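Local atomic coordinates of tubulin binding cofactor C (Leishmania major, PDB entry 5AJ8), a protein that probably acts as a chaperone in the tubulin-folding pathway, as other cofactors C do, and is represented here by its C-terminal domain. Residues 19-24 / 37-42; 28-33 / 47-52; 56-61 / 73-78; 65-70 / 83-88; 103-108 / 165-170. The protein carries 1 engineered substitution. All coordinates share one frame; numbering follows the deposited sequence.

Contact 1 of 5, residues 19-24 / 37-42; sequences TDLFIS and CAIYCL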
# COMPACT_ATOMS: atom_id res chain seq x y z
N THR A 19 -2.92 5.44 15.40
CA THR A 19 -4.13 4.63 15.29
C THR A 19 -4.09 3.89 13.95
O THR A 19 -3.99 4.52 12.89
CB THR A 19 -5.43 5.49 15.28
OG1 THR A 19 -5.47 6.33 16.43
CG2 THR A 19 -6.70 4.61 15.29
N ASP A 20 -4.20 2.56 14.00
CA ASP A 20 -4.28 1.77 12.79
C ASP A 20 -5.47 2.18 11.92
O ASP A 20 -6.55 2.43 12.43
CB ASP A 20 -4.28 0.28 13.13
CG ASP A 20 -2.92 -0.20 13.68
OD1 ASP A 20 -1.98 0.65 13.85
OD2 ASP A 20 -2.78 -1.42 13.95
N LEU A 21 -5.24 2.31 10.61
CA LEU A 21 -6.29 2.75 9.66
C LEU A 21 -6.76 1.61 8.75
O LEU A 21 -5.95 0.77 8.35
CB LEU A 21 -5.80 3.91 8.80
CG LEU A 21 -5.28 5.14 9.54
CD1 LEU A 21 -4.91 6.19 8.50
CD2 LEU A 21 -6.31 5.68 10.52
N PHE A 22 -8.05 1.59 8.45
CA PHE A 22 -8.66 0.57 7.61
C PHE A 22 -9.33 1.26 6.41
O PHE A 22 -10.35 1.91 6.54
CB PHE A 22 -9.64 -0.27 8.42
CG PHE A 22 -8.98 -1.00 9.57
CD1 PHE A 22 -8.17 -2.09 9.32
CD2 PHE A 22 -9.14 -0.58 10.88
CE1 PHE A 22 -7.54 -2.76 10.36
CE2 PHE A 22 -8.50 -1.24 11.94
CZ PHE A 22 -7.71 -2.34 11.67
N ILE A 23 -8.69 1.17 5.25
CA ILE A 23 -9.11 1.89 4.05
C ILE A 23 -9.89 0.93 3.17
O ILE A 23 -9.33 -0.06 2.68
CB ILE A 23 -7.88 2.46 3.33
CG1 ILE A 23 -7.23 3.47 4.33
CG2 ILE A 23 -8.24 3.08 1.97
CD1 ILE A 23 -6.20 4.41 3.78
N SER A 24 -11.18 1.18 2.98
CA SER A 24 -12.00 0.23 2.19
C SER A 24 -11.71 0.38 0.69
O SER A 24 -10.97 1.28 0.26
CB SER A 24 -13.50 0.37 2.50
OG SER A 24 -14.23 -0.77 2.06
N CYS A 37 1.72 4.35 12.64
CA CYS A 37 0.58 3.43 12.58
C CYS A 37 0.72 2.43 11.45
O CYS A 37 1.65 2.51 10.66
CB CYS A 37 -0.74 4.20 12.45
SG CYS A 37 -0.93 5.16 10.95
N ALA A 38 -0.20 1.47 11.44
CA ALA A 38 -0.32 0.51 10.38
C ALA A 38 -1.53 0.90 9.57
O ALA A 38 -2.58 1.27 10.13
CB ALA A 38 -0.49 -0.90 10.94
N ILE A 39 -1.41 0.82 8.26
CA ILE A 39 -2.48 1.21 7.35
C ILE A 39 -2.83 0.01 6.47
O ILE A 39 -2.00 -0.44 5.70
CB ILE A 39 -2.07 2.42 6.49
CG1 ILE A 39 -1.67 3.59 7.38
CG2 ILE A 39 -3.19 2.83 5.54
CD1 ILE A 39 -1.18 4.80 6.60
N TYR A 40 -4.04 -0.51 6.61
CA TYR A 40 -4.49 -1.70 5.89
C TYR A 40 -5.52 -1.30 4.85
O TYR A 40 -6.61 -0.85 5.21
CB TYR A 40 -5.12 -2.67 6.89
CG TYR A 40 -4.15 -3.17 7.92
CD1 TYR A 40 -3.23 -4.15 7.60
CD2 TYR A 40 -4.15 -2.66 9.22
CE1 TYR A 40 -2.35 -4.60 8.54
CE2 TYR A 40 -3.28 -3.13 10.16
CZ TYR A 40 -2.37 -4.09 9.81
OH TYR A 40 -1.51 -4.57 10.75
N CYS A 41 -5.16 -1.41 3.56
CA CYS A 41 -6.05 -1.08 2.46
C CYS A 41 -6.56 -2.32 1.70
O CYS A 41 -5.77 -3.14 1.21
CB CYS A 41 -5.40 -0.16 1.44
SG CYS A 41 -4.48 1.25 2.11
N LEU A 42 -7.87 -2.43 1.58
CA LEU A 42 -8.46 -3.34 0.63
C LEU A 42 -8.04 -2.86 -0.78
O LEU A 42 -7.67 -1.70 -0.96
CB LEU A 42 -9.98 -3.39 0.78
CG LEU A 42 -10.52 -3.84 2.15
CD1 LEU A 42 -12.04 -3.86 2.16
CD2 LEU A 42 -9.96 -5.20 2.56
O HOH W 1 -1.47 -3.75 13.21

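Contact 2 of 5, residues 28-33 / 47-52; sequences GVFING and SAFLSN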
# COMPACT_ATOMS: atom_id res chain seq x y z
N GLY A 28 -9.92 5.19 -5.91
CA GLY A 28 -8.82 6.14 -5.70
C GLY A 28 -8.73 6.56 -4.24
O GLY A 28 -9.75 6.75 -3.59
N VAL A 29 -7.51 6.65 -3.73
CA VAL A 29 -7.27 7.15 -2.39
C VAL A 29 -6.11 8.14 -2.32
O VAL A 29 -5.14 8.09 -3.10
CB VAL A 29 -7.10 6.02 -1.32
CG1 VAL A 29 -8.30 5.10 -1.31
CG2 VAL A 29 -5.84 5.22 -1.55
N PHE A 30 -6.24 9.04 -1.35
CA PHE A 30 -5.22 10.01 -0.99
C PHE A 30 -5.07 9.91 0.51
O PHE A 30 -6.04 10.07 1.23
CB PHE A 30 -5.70 11.45 -1.28
CG PHE A 30 -5.88 11.75 -2.73
CD1 PHE A 30 -7.11 11.51 -3.34
CD2 PHE A 30 -4.83 12.26 -3.50
CE1 PHE A 30 -7.29 11.79 -4.68
CE2 PHE A 30 -5.01 12.54 -4.84
CZ PHE A 30 -6.24 12.30 -5.44
N ILE A 31 -3.84 9.67 0.97
CA ILE A 31 -3.55 9.56 2.39
C ILE A 31 -2.49 10.61 2.74
O ILE A 31 -1.37 10.59 2.19
CB ILE A 31 -3.04 8.17 2.76
CG1 ILE A 31 -4.07 7.11 2.41
CG2 ILE A 31 -2.73 8.10 4.25
CD1 ILE A 31 -3.51 5.72 2.35
N ASN A 32 -2.85 11.53 3.62
CA ASN A 32 -2.03 12.68 3.93
C ASN A 32 -1.75 12.75 5.43
O ASN A 32 -2.67 12.69 6.24
CB ASN A 32 -2.74 13.95 3.48
CG ASN A 32 -1.92 15.20 3.70
OD1 ASN A 32 -2.46 16.22 4.13
ND2 ASN A 32 -0.61 15.13 3.44
N GLY A 33 -0.48 12.87 5.77
CA GLY A 33 -0.06 13.26 7.10
C GLY A 33 -0.32 12.23 8.18
O GLY A 33 -0.68 12.60 9.28
N SER A 47 -5.65 4.78 -8.42
CA SER A 47 -4.40 5.19 -7.84
C SER A 47 -4.49 5.42 -6.33
O SER A 47 -5.54 5.73 -5.79
CB SER A 47 -3.81 6.40 -8.57
OG SER A 47 -4.73 7.45 -8.64
N ALA A 48 -3.35 5.23 -5.67
CA ALA A 48 -3.15 5.53 -4.26
C ALA A 48 -1.99 6.52 -4.17
O ALA A 48 -0.93 6.30 -4.75
CB ALA A 48 -2.82 4.26 -3.50
N PHE A 49 -2.22 7.63 -3.49
CA PHE A 49 -1.23 8.68 -3.30
C PHE A 49 -1.03 8.91 -1.81
O PHE A 49 -1.99 9.21 -1.11
CB PHE A 49 -1.69 9.94 -3.99
CG PHE A 49 -0.68 11.05 -3.98
CD1 PHE A 49 0.29 11.14 -4.96
CD2 PHE A 49 -0.72 12.02 -3.00
CE1 PHE A 49 1.22 12.18 -4.95
CE2 PHE A 49 0.19 13.06 -2.99
CZ PHE A 49 1.17 13.13 -3.96
N LEU A 50 0.18 8.69 -1.31
CA LEU A 50 0.53 9.00 0.08
C LEU A 50 1.47 10.22 0.12
O LEU A 50 2.43 10.29 -0.66
CB LEU A 50 1.20 7.82 0.76
CG LEU A 50 0.35 6.55 0.99
CD1 LEU A 50 0.28 5.67 -0.26
CD2 LEU A 50 0.93 5.75 2.14
N SER A 51 1.19 11.17 1.01
CA SER A 51 2.06 12.31 1.19
C SER A 51 2.29 12.64 2.66
O SER A 51 1.40 12.53 3.50
CB SER A 51 1.48 13.54 0.47
OG SER A 51 0.17 13.76 0.93
N ASN A 52 3.50 13.05 2.96
CA ASN A 52 3.86 13.48 4.29
C ASN A 52 3.54 12.45 5.38
O ASN A 52 3.05 12.80 6.44
CB ASN A 52 3.19 14.82 4.59
CG ASN A 52 3.51 15.87 3.54
OD1 ASN A 52 2.62 16.52 2.99
ND2 ASN A 52 4.79 16.03 3.24
O HOH W 2 -5.31 8.98 -5.80

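Contact 3 of 5, residues 56-61 / 73-78; sequences CRVYVA and LDMYVW. Engineered in segment 73-78: Met75 (natural residue Leu).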
# COMPACT_ATOMS: atom_id res chain seq x y z
N CYS A 56 5.22 4.54 9.16
CA CYS A 56 3.99 3.78 8.97
C CYS A 56 4.31 2.48 8.28
O CYS A 56 5.28 2.41 7.53
CB CYS A 56 2.96 4.55 8.13
SG CYS A 56 2.29 6.03 8.88
N ARG A 57 3.50 1.46 8.55
CA ARG A 57 3.51 0.21 7.81
C ARG A 57 2.22 0.19 6.99
O ARG A 57 1.14 0.28 7.56
CB ARG A 57 3.52 -0.99 8.78
CG ARG A 57 4.86 -1.51 9.23
CD ARG A 57 5.66 -0.47 9.99
NE ARG A 57 4.92 0.20 11.06
CZ ARG A 57 5.32 1.35 11.60
NH1 ARG A 57 6.46 1.94 11.18
NH2 ARG A 57 4.58 1.91 12.56
N VAL A 58 2.33 0.08 5.66
CA VAL A 58 1.19 0.22 4.75
C VAL A 58 1.02 -1.01 3.86
O VAL A 58 2.00 -1.50 3.30
CB VAL A 58 1.41 1.44 3.86
CG1 VAL A 58 0.20 1.74 2.99
CG2 VAL A 58 1.72 2.65 4.74
N TYR A 59 -0.19 -1.57 3.82
CA TYR A 59 -0.51 -2.74 3.01
C TYR A 59 -1.52 -2.27 1.99
O TYR A 59 -2.63 -1.91 2.36
CB TYR A 59 -1.08 -3.87 3.87
CG TYR A 59 -0.14 -4.33 4.99
CD1 TYR A 59 -0.04 -3.61 6.16
CD2 TYR A 59 0.66 -5.46 4.85
CE1 TYR A 59 0.82 -4.00 7.17
CE2 TYR A 59 1.54 -5.86 5.86
CZ TYR A 59 1.61 -5.12 7.03
OH TYR A 59 2.44 -5.52 8.07
N VAL A 60 -1.15 -2.24 0.73
CA VAL A 60 -2.03 -1.68 -0.31
C VAL A 60 -1.88 -2.40 -1.66
O VAL A 60 -0.74 -2.72 -2.09
CB VAL A 60 -1.75 -0.15 -0.51
CG1 VAL A 60 -0.30 0.11 -0.87
CG2 VAL A 60 -2.70 0.49 -1.51
N ALA A 61 -3.01 -2.67 -2.28
CA ALA A 61 -3.06 -3.05 -3.67
C ALA A 61 -3.70 -1.91 -4.47
O ALA A 61 -4.71 -1.35 -4.02
CB ALA A 61 -3.85 -4.34 -3.85
N LEU A 73 8.72 4.43 5.78
CA LEU A 73 7.50 3.67 5.47
C LEU A 73 7.91 2.27 5.03
O LEU A 73 8.81 2.11 4.21
CB LEU A 73 6.71 4.32 4.34
CG LEU A 73 6.01 5.67 4.52
CD1 LEU A 73 4.74 5.84 3.73
CD2 LEU A 73 5.76 5.99 5.98
N ASP A 74 7.29 1.24 5.63
CA ASP A 74 7.41 -0.12 5.11
C ASP A 74 6.18 -0.33 4.25
O ASP A 74 5.05 -0.30 4.76
CB ASP A 74 7.53 -1.17 6.21
CG ASP A 74 8.89 -1.14 6.93
OD1 ASP A 74 9.84 -0.50 6.45
OD2 ASP A 74 8.97 -1.75 8.03
N MSE A 75 6.39 -0.50 2.94
CA MSE A 75 5.29 -0.55 1.95
C MSE A 75 5.11 -1.97 1.46
O MSE A 75 5.99 -2.50 0.76
CB MSE A 75 5.63 0.35 0.75
CG MSE A 75 5.82 1.84 0.99
SE MSE A 75 4.27 2.66 1.85
CE MSE A 75 2.99 2.12 0.44
N TYR A 76 3.97 -2.60 1.77
CA TYR A 76 3.64 -3.95 1.30
C TYR A 76 2.62 -3.84 0.17
O TYR A 76 1.43 -3.57 0.38
CB TYR A 76 3.11 -4.81 2.45
CG TYR A 76 4.14 -5.01 3.56
CD1 TYR A 76 4.28 -4.10 4.60
CD2 TYR A 76 4.98 -6.10 3.54
CE1 TYR A 76 5.22 -4.29 5.62
CE2 TYR A 76 5.92 -6.30 4.53
CZ TYR A 76 6.04 -5.39 5.57
OH TYR A 76 7.01 -5.62 6.53
N VAL A 77 3.10 -4.06 -1.05
CA VAL A 77 2.50 -3.51 -2.23
C VAL A 77 2.20 -4.58 -3.31
O VAL A 77 3.06 -5.42 -3.62
CB VAL A 77 3.46 -2.43 -2.81
CG1 VAL A 77 3.00 -1.96 -4.18
CG2 VAL A 77 3.57 -1.26 -1.85
N TRP A 78 1.01 -4.50 -3.89
CA TRP A 78 0.69 -5.19 -5.14
C TRP A 78 0.19 -4.10 -6.09
O TRP A 78 -0.92 -3.58 -5.94
CB TRP A 78 -0.37 -6.28 -4.95
CG TRP A 78 -0.51 -7.28 -6.12
CD1 TRP A 78 -0.51 -7.01 -7.46
CD2 TRP A 78 -0.69 -8.70 -6.00
NE1 TRP A 78 -0.65 -8.17 -8.18
CE2 TRP A 78 -0.77 -9.22 -7.31
CE3 TRP A 78 -0.74 -9.57 -4.92
CZ2 TRP A 78 -0.93 -10.60 -7.55
CZ3 TRP A 78 -0.89 -10.93 -5.15
CH2 TRP A 78 -0.98 -11.43 -6.46

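Contact 4 of 5, residues 65-70 / 83-88; sequences LRLKGC and PIIEEC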
# COMPACT_ATOMS: atom_id res chain seq x y z
N LEU A 65 0.74 3.68 -7.70
CA LEU A 65 1.13 4.05 -6.35
C LEU A 65 2.13 5.20 -6.43
O LEU A 65 3.14 5.09 -7.12
CB LEU A 65 1.74 2.88 -5.59
CG LEU A 65 2.23 3.14 -4.16
CD1 LEU A 65 1.13 3.69 -3.28
CD2 LEU A 65 2.79 1.88 -3.51
N ARG A 66 1.83 6.30 -5.76
CA ARG A 66 2.78 7.41 -5.69
C ARG A 66 2.95 7.91 -4.26
O ARG A 66 1.99 8.11 -3.53
CB ARG A 66 2.37 8.55 -6.61
CG ARG A 66 3.35 9.72 -6.58
CD ARG A 66 3.43 10.44 -7.91
NE ARG A 66 4.42 11.54 -7.92
CZ ARG A 66 4.83 12.16 -9.03
NH1 ARG A 66 4.37 11.80 -10.23
NH2 ARG A 66 5.68 13.16 -8.95
N LEU A 67 4.19 8.12 -3.87
CA LEU A 67 4.51 8.63 -2.53
C LEU A 67 5.36 9.90 -2.61
O LEU A 67 6.31 9.98 -3.39
CB LEU A 67 5.21 7.57 -1.69
CG LEU A 67 4.38 6.32 -1.37
CD1 LEU A 67 4.83 5.17 -2.24
CD2 LEU A 67 4.54 5.95 0.08
N LYS A 68 5.01 10.89 -1.80
CA LYS A 68 5.72 12.17 -1.80
C LYS A 68 5.98 12.61 -0.36
O LYS A 68 5.07 12.64 0.45
CB LYS A 68 4.93 13.25 -2.53
CG LYS A 68 5.62 14.60 -2.51
CD LYS A 68 4.99 15.60 -3.45
CE LYS A 68 5.81 16.88 -3.47
NZ LYS A 68 5.12 17.93 -4.28
N GLY A 69 7.21 12.98 -0.07
CA GLY A 69 7.56 13.54 1.23
C GLY A 69 7.39 12.56 2.37
O GLY A 69 7.08 12.98 3.48
N CYS A 70 7.62 11.28 2.12
CA CYS A 70 7.48 10.23 3.14
C CYS A 70 8.85 9.71 3.65
O CYS A 70 9.79 9.63 2.90
CB CYS A 70 6.65 9.07 2.59
SG CYS A 70 4.94 9.50 2.12
N PRO A 83 5.75 1.56 -8.60
CA PRO A 83 5.57 2.67 -7.66
C PRO A 83 6.54 3.81 -7.91
O PRO A 83 7.70 3.56 -8.29
CB PRO A 83 5.83 2.01 -6.30
CG PRO A 83 5.47 0.57 -6.51
CD PRO A 83 5.89 0.27 -7.91
N ILE A 84 6.07 5.05 -7.76
CA ILE A 84 6.89 6.25 -7.92
C ILE A 84 7.09 6.88 -6.55
O ILE A 84 6.12 7.09 -5.81
CB ILE A 84 6.23 7.28 -8.88
CG1 ILE A 84 6.08 6.69 -10.29
CG2 ILE A 84 7.05 8.55 -8.96
CD1 ILE A 84 5.32 7.56 -11.28
N ILE A 85 8.33 7.24 -6.21
CA ILE A 85 8.57 8.05 -5.02
C ILE A 85 9.22 9.37 -5.37
O ILE A 85 9.84 9.52 -6.43
CB ILE A 85 9.40 7.31 -3.96
CG1 ILE A 85 10.79 6.92 -4.48
CG2 ILE A 85 8.67 6.08 -3.49
CD1 ILE A 85 11.70 6.36 -3.40
N GLU A 86 9.05 10.34 -4.47
CA GLU A 86 9.53 11.69 -4.66
C GLU A 86 9.77 12.34 -3.29
O GLU A 86 8.85 12.41 -2.48
CB GLU A 86 8.51 12.52 -5.42
CG GLU A 86 8.99 13.92 -5.74
CD GLU A 86 7.93 14.81 -6.38
OE1 GLU A 86 6.77 14.36 -6.58
OE2 GLU A 86 8.28 15.98 -6.69
N GLU A 87 11.00 12.81 -3.05
CA GLU A 87 11.36 13.35 -1.74
C GLU A 87 11.02 12.35 -0.60
O GLU A 87 10.41 12.72 0.40
CB GLU A 87 10.69 14.72 -1.53
CG GLU A 87 11.36 15.83 -2.35
CD GLU A 87 10.48 17.04 -2.62
OE1 GLU A 87 9.39 17.20 -2.02
OE2 GLU A 87 10.86 17.86 -3.48
N CYS A 88 11.38 11.08 -0.81
CA CYS A 88 11.17 10.02 0.18
C CYS A 88 12.51 9.45 0.59
O CYS A 88 13.49 9.55 -0.14
CB CYS A 88 10.27 8.91 -0.37
SG CYS A 88 8.58 9.40 -0.72

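Contact 5 of 5, residues 103-108 / 165-170; sequences LSSCTE and TTVFGP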
# COMPACT_ATOMS: atom_id res chain seq x y z
N LEU A 103 -7.11 -12.32 4.16
CA LEU A 103 -7.78 -13.55 3.79
C LEU A 103 -8.87 -13.94 4.79
O LEU A 103 -9.79 -14.67 4.41
CB LEU A 103 -6.77 -14.67 3.60
CG LEU A 103 -5.68 -14.31 2.57
CD1 LEU A 103 -4.74 -15.50 2.40
CD2 LEU A 103 -6.24 -13.91 1.23
N SER A 104 -8.82 -13.39 6.00
CA SER A 104 -9.91 -13.56 7.01
C SER A 104 -10.81 -12.32 7.11
O SER A 104 -11.56 -12.16 8.07
CB SER A 104 -9.32 -13.84 8.39
OG SER A 104 -8.42 -14.93 8.32
N SER A 105 -10.72 -11.46 6.09
CA SER A 105 -11.49 -10.24 6.01
C SER A 105 -12.52 -10.39 4.90
O SER A 105 -12.49 -11.35 4.14
CB SER A 105 -10.58 -9.04 5.72
OG SER A 105 -9.53 -8.94 6.68
N CYS A 106 -13.42 -9.42 4.80
CA CYS A 106 -14.41 -9.42 3.73
C CYS A 106 -14.61 -8.05 3.12
O CYS A 106 -14.24 -7.04 3.70
CB CYS A 106 -15.73 -9.97 4.26
SG CYS A 106 -16.57 -8.93 5.47
N THR A 107 -15.22 -8.01 1.92
CA THR A 107 -15.55 -6.75 1.28
C THR A 107 -16.73 -6.14 2.03
O THR A 107 -17.24 -6.71 2.99
CB THR A 107 -15.92 -6.91 -0.21
OG1 THR A 107 -17.11 -7.68 -0.35
CG2 THR A 107 -14.79 -7.57 -0.99
N GLU A 108 -17.17 -4.98 1.57
CA GLU A 108 -18.33 -4.32 2.13
C GLU A 108 -19.58 -5.22 2.01
O GLU A 108 -20.39 -5.26 2.92
CB GLU A 108 -18.55 -2.98 1.44
CG GLU A 108 -19.24 -1.95 2.32
CD GLU A 108 -19.73 -0.73 1.54
OE1 GLU A 108 -18.99 -0.23 0.66
OE2 GLU A 108 -20.87 -0.29 1.82
N THR A 165 -1.67 -10.49 10.90
CA THR A 165 -2.90 -11.27 10.97
C THR A 165 -4.11 -10.40 11.24
O THR A 165 -5.20 -10.90 11.38
CB THR A 165 -2.81 -12.37 12.04
OG1 THR A 165 -2.55 -11.77 13.32
CG2 THR A 165 -1.68 -13.38 11.71
N THR A 166 -3.92 -9.08 11.26
CA THR A 166 -5.00 -8.15 11.56
C THR A 166 -6.18 -8.29 10.59
O THR A 166 -6.00 -8.24 9.38
CB THR A 166 -4.51 -6.68 11.56
OG1 THR A 166 -3.52 -6.50 12.59
CG2 THR A 166 -5.65 -5.73 11.84
N VAL A 167 -7.39 -8.48 11.13
CA VAL A 167 -8.61 -8.48 10.34
C VAL A 167 -9.04 -7.03 10.01
O VAL A 167 -8.93 -6.14 10.86
CB VAL A 167 -9.75 -9.22 11.07
CG1 VAL A 167 -11.03 -9.21 10.23
CG2 VAL A 167 -9.32 -10.66 11.39
N PHE A 168 -9.48 -6.81 8.78
CA PHE A 168 -9.95 -5.50 8.36
C PHE A 168 -11.21 -5.10 9.11
O PHE A 168 -12.19 -5.87 9.17
CB PHE A 168 -10.25 -5.46 6.85
CG PHE A 168 -10.71 -4.11 6.35
CD1 PHE A 168 -12.05 -3.77 6.36
CD2 PHE A 168 -9.81 -3.19 5.86
CE1 PHE A 168 -12.48 -2.53 5.91
CE2 PHE A 168 -10.23 -1.95 5.40
CZ PHE A 168 -11.57 -1.61 5.44
N GLY A 169 -11.19 -3.90 9.68
CA GLY A 169 -12.43 -3.23 10.03
C GLY A 169 -12.46 -2.78 11.46
O GLY A 169 -11.64 -3.23 12.27
N PRO A 170 -13.39 -1.87 11.79
CA PRO A 170 -14.32 -1.24 10.85
C PRO A 170 -13.62 -0.19 9.99
O PRO A 170 -12.59 0.38 10.39
CB PRO A 170 -15.37 -0.58 11.76
CG PRO A 170 -14.90 -0.76 13.17
CD PRO A 170 -13.50 -1.29 13.14
O HOH W 3 -13.39 -7.59 7.23

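Contact 1 of 5, residues 19-24 / 37-42
The rings of Phe22 and Tyr40, register partners on adjacent parallel strands, lie side by side and point the same way. In both residues CG stands anti to the carbonyl carbon (chi1 -61° and -63°), and similar chi2 values turn the rings nearly parallel. Their planes are 14° apart but slid so far that they barely overlap, the nearest carbons being Phe22 CE1 and Tyr40 CD2 at 3.6 Å. Tyr40 also meets the rings of Tyr59 and Trp99. Asp20, just before the strand of Phe22, reaches across and uses its two oxygens differently. Asp20 OD1 accepts a hydrogen bond from Ala38 N at 3.1 Å, the donor standing above the carboxylate plane. Asp20 OD2 takes one from a water at 2.8 Å, and this water is also bonded to Tyr40 OH, lying in the plane of that ring at its edge. Ser164 and Arg162 bond the same hydroxyl, so several partners hold the tip of Tyr40. The opposite face is apolar. Ile23 crosses Ile39 at a slant, with Ile23 CD1 3.8 Å from Ile39 CG2, while Ile23 CB rests 3.8 Å from Cys41 SG. Leu21 CD1 approaches Ile39 CG1 more loosely, at 4.3 Å. Between the two faces the backbones are stitched by bonds from Leu21 N to Ala38 O, Tyr40 N to Leu21 O, Ile23 N to Tyr40 O and Leu42 N to Ile23 O. Parallel, in-register strands of successive coils around an aliphatic interior mark a parallel beta-helix, which in this protein carries aromatic rings outside.

Contact 2 of 5, residues 28-33 / 47-52
Val29 and Ala48 meet on the inner face of two neighbouring coils of the parallel beta-helix, with Val29 CG2 3.7 Å from Ala48 CB. One step further along, Ile31 and Leu50 run side by side in the same direction, Ile31 CB lying 4.2 Å from Leu50 CG. This face is buried: Val29 and Ile31 also pack on Ile23, and Leu50 on Leu65 and Leu67 of the next strand. Between the faces, four main-chain bonds, Val29 N to Ser47 O, Phe49 N to Val29 O, Ile31 N to Phe49 O and Ser51 N to Ile31 O, keep the strands in register, with a fifth from Gly33 N at the far end. The outer face is looser and reaches solvent. Phe30 and Phe49 cross there at a slant, their first torsions differing: CG is anti to the carbonyl carbon in Phe30 (chi1 -67°) but anti to the backbone N in Phe49 (chi1 -174°). Phe30, modelled in two conformers, touches Phe49 mainly through CD2, and what that ring contributes is doubtful. Beside it a water donates to Val29 O at 2.8 Å, adding a partner to a carbonyl already bonded to Phe49 N. At the far end the chain turns out of the sheet through Gly33 and Asn52, both with positive phi, and polar groups take over. Asn32 ND2 makes a weak bond to Ser51 OG at 3.0 Å. Ser51 O is gripped twice: Gly33 N approaches at 3.0 Å nearly along the C=O axis, whereas Asn32 ND2, 3.3 Å away, comes from above the carbonyl plane.

Contact 3 of 5, residues 56-61 / 73-78
From Arg57 with Asp74 to Ala61 with Trp78 the strands run parallel at 10°, and five main-chain hydrogen bonds join the segments, of which Tyr76 N to Val58 O, at 2.7 Å, is the shortest. On one face Tyr59 and Tyr76 lie side by side, their ring planes only 8° apart. The rings are slid along each other, and contact is made near their rims: Tyr59 CE2 sits over the face of Tyr76, 3.5 Å from Tyr76 CD1. Val58 O lies in the plane of the Tyr76 ring, at its edge. Both hydroxyls end on the backbone of Arg162, Tyr59 OH on its O and Tyr76 OH on its N. Next to them Arg57 and Asp74 touch through their stems, Arg57 CG 4.0 Å from Asp74 CB, but their charges do not pair: NE of Arg57 and OD2 of Asp74 are 5.4 Å apart. Asp74 instead forms a salt bridge with Arg92, and Arg57 NH1 bonds Asn55. At the other end Trp78 turns its indole away from Ala61, against helix 116-122, and its NE1 bonds Thr132 OG1. The opposite face holds Met75, an engineered selenomethionine, whose chain is bent at chi2 and chi3. Met75 SE rests 3.7 Å from Val58 CB, and Met75 CE lies 3.8 Å from Val58 CG1. Leu73 CD2 comes 3.5 Å from Cys56 N. Like residues stacked at equal positions of successive coils, here an aromatic pair continuing the row from Tyr40, are characteristic of the ladders of a parallel beta-helix.

Contact 4 of 5, residues 65-70 / 83-88
Arg66 and Glu86 both hold CG anti to the backbone N (chi1 -179° and -176°), and beyond it Glu86 is extended while Arg66 bends at chi2. The two side chains cross obliquely, Arg66 reaching diagonally past its register partner Ile84, and Arg66 NH2 gives a salt-bridging hydrogen bond of 2.9 Å to Glu86 OE1. The oxygen lies in the guanidinium plane, but the donor stands above the carboxylate plane. Glu86 has two modelled conformers, so the permanence of this bridge is doubtful. Ile84 CG2 lies over one face of the same guanidinium, 4.1 Å from Arg66 NE. Lys68 runs beside Glu86, but Lys68 NZ remains 4.4 Å from Glu86 OE2, beyond a salt bridge. Inward, Leu67 CD1 meets Ile85 CG2 at 4.1 Å. Where the strands end, Gly69 and Glu87, both with positive phi, turn the two chains alike. Gly69 N bonds Glu86 O, and past the turn Cys70 N donates to Cys88 SG at 3.5 Å, a bond to sulphur. That sulphur, Cys88 SG, also packs on Cys70 CB, 3.8 Å away. Matching turns and cysteines stacked in register, with an aliphatic interior, are typical of successive coils in a parallel beta-helix.

Contact 5 of 5, residues 103-108 / 165-170
Ser105 faces Phe168 across two irregular loops, and its short side chain carries the direct hydrogen bond of the contact. Ser105 CB comes first, lying 3.8 Å from Phe168 CB. Beyond it Ser105 OG, anti to the carbonyl carbon of its own residue (chi1 -55°), accepts a hydrogen bond from Phe168 N at 3.0 Å. The bond is almost straight, 175° at the hydrogen. Ser105 OG is also 3.6 Å from Phe168 CB. It bonds Gly101 O as well, a carbonyl that can only accept, and the hydroxyl thus receives from one loop and gives to the other. On its flank Ser105 OG is 3.9 Å from Val167 CG1, a methyl that also comes within 3.7 Å of Ser104 O. The Phe168 ring heads away from this meeting point, CG being anti to the backbone N (chi1 -179°), and packs instead on Leu42 and the strand holding Phe22 and Ile23. One residue further, a water joins the loops again: it accepts from Cys106 N at 3.0 Å and donates to Phe168 O at 2.9 Å. With little apolar surface shared, the join probably relies mainly on one direct and one water-bridged polar link.

In the fold
Contacts 1 and 3 belong to one sheet of the beta-helix, contacts 2 and 4 to the other, and in each pair neighbouring strands join the two contacts by backbone hydrogen bonds. The sheets meet in a shared apolar interior, where Ile23 packs on Ile31, and Leu73 and Met75 on Leu67. Contacts 1 and 3 are the more buried, their outer faces carrying aromatic residues partly covered by later parts of the chain, with a few charged ones. Contact 2 turns phenylalanines and polar groups outward, contact 4 mainly charged ones with Ile84. Contact 5 lies at the surface and joins two loops without strand pairing; it touches contact 1 but is about 27 Å, centre to centre, from contact 4.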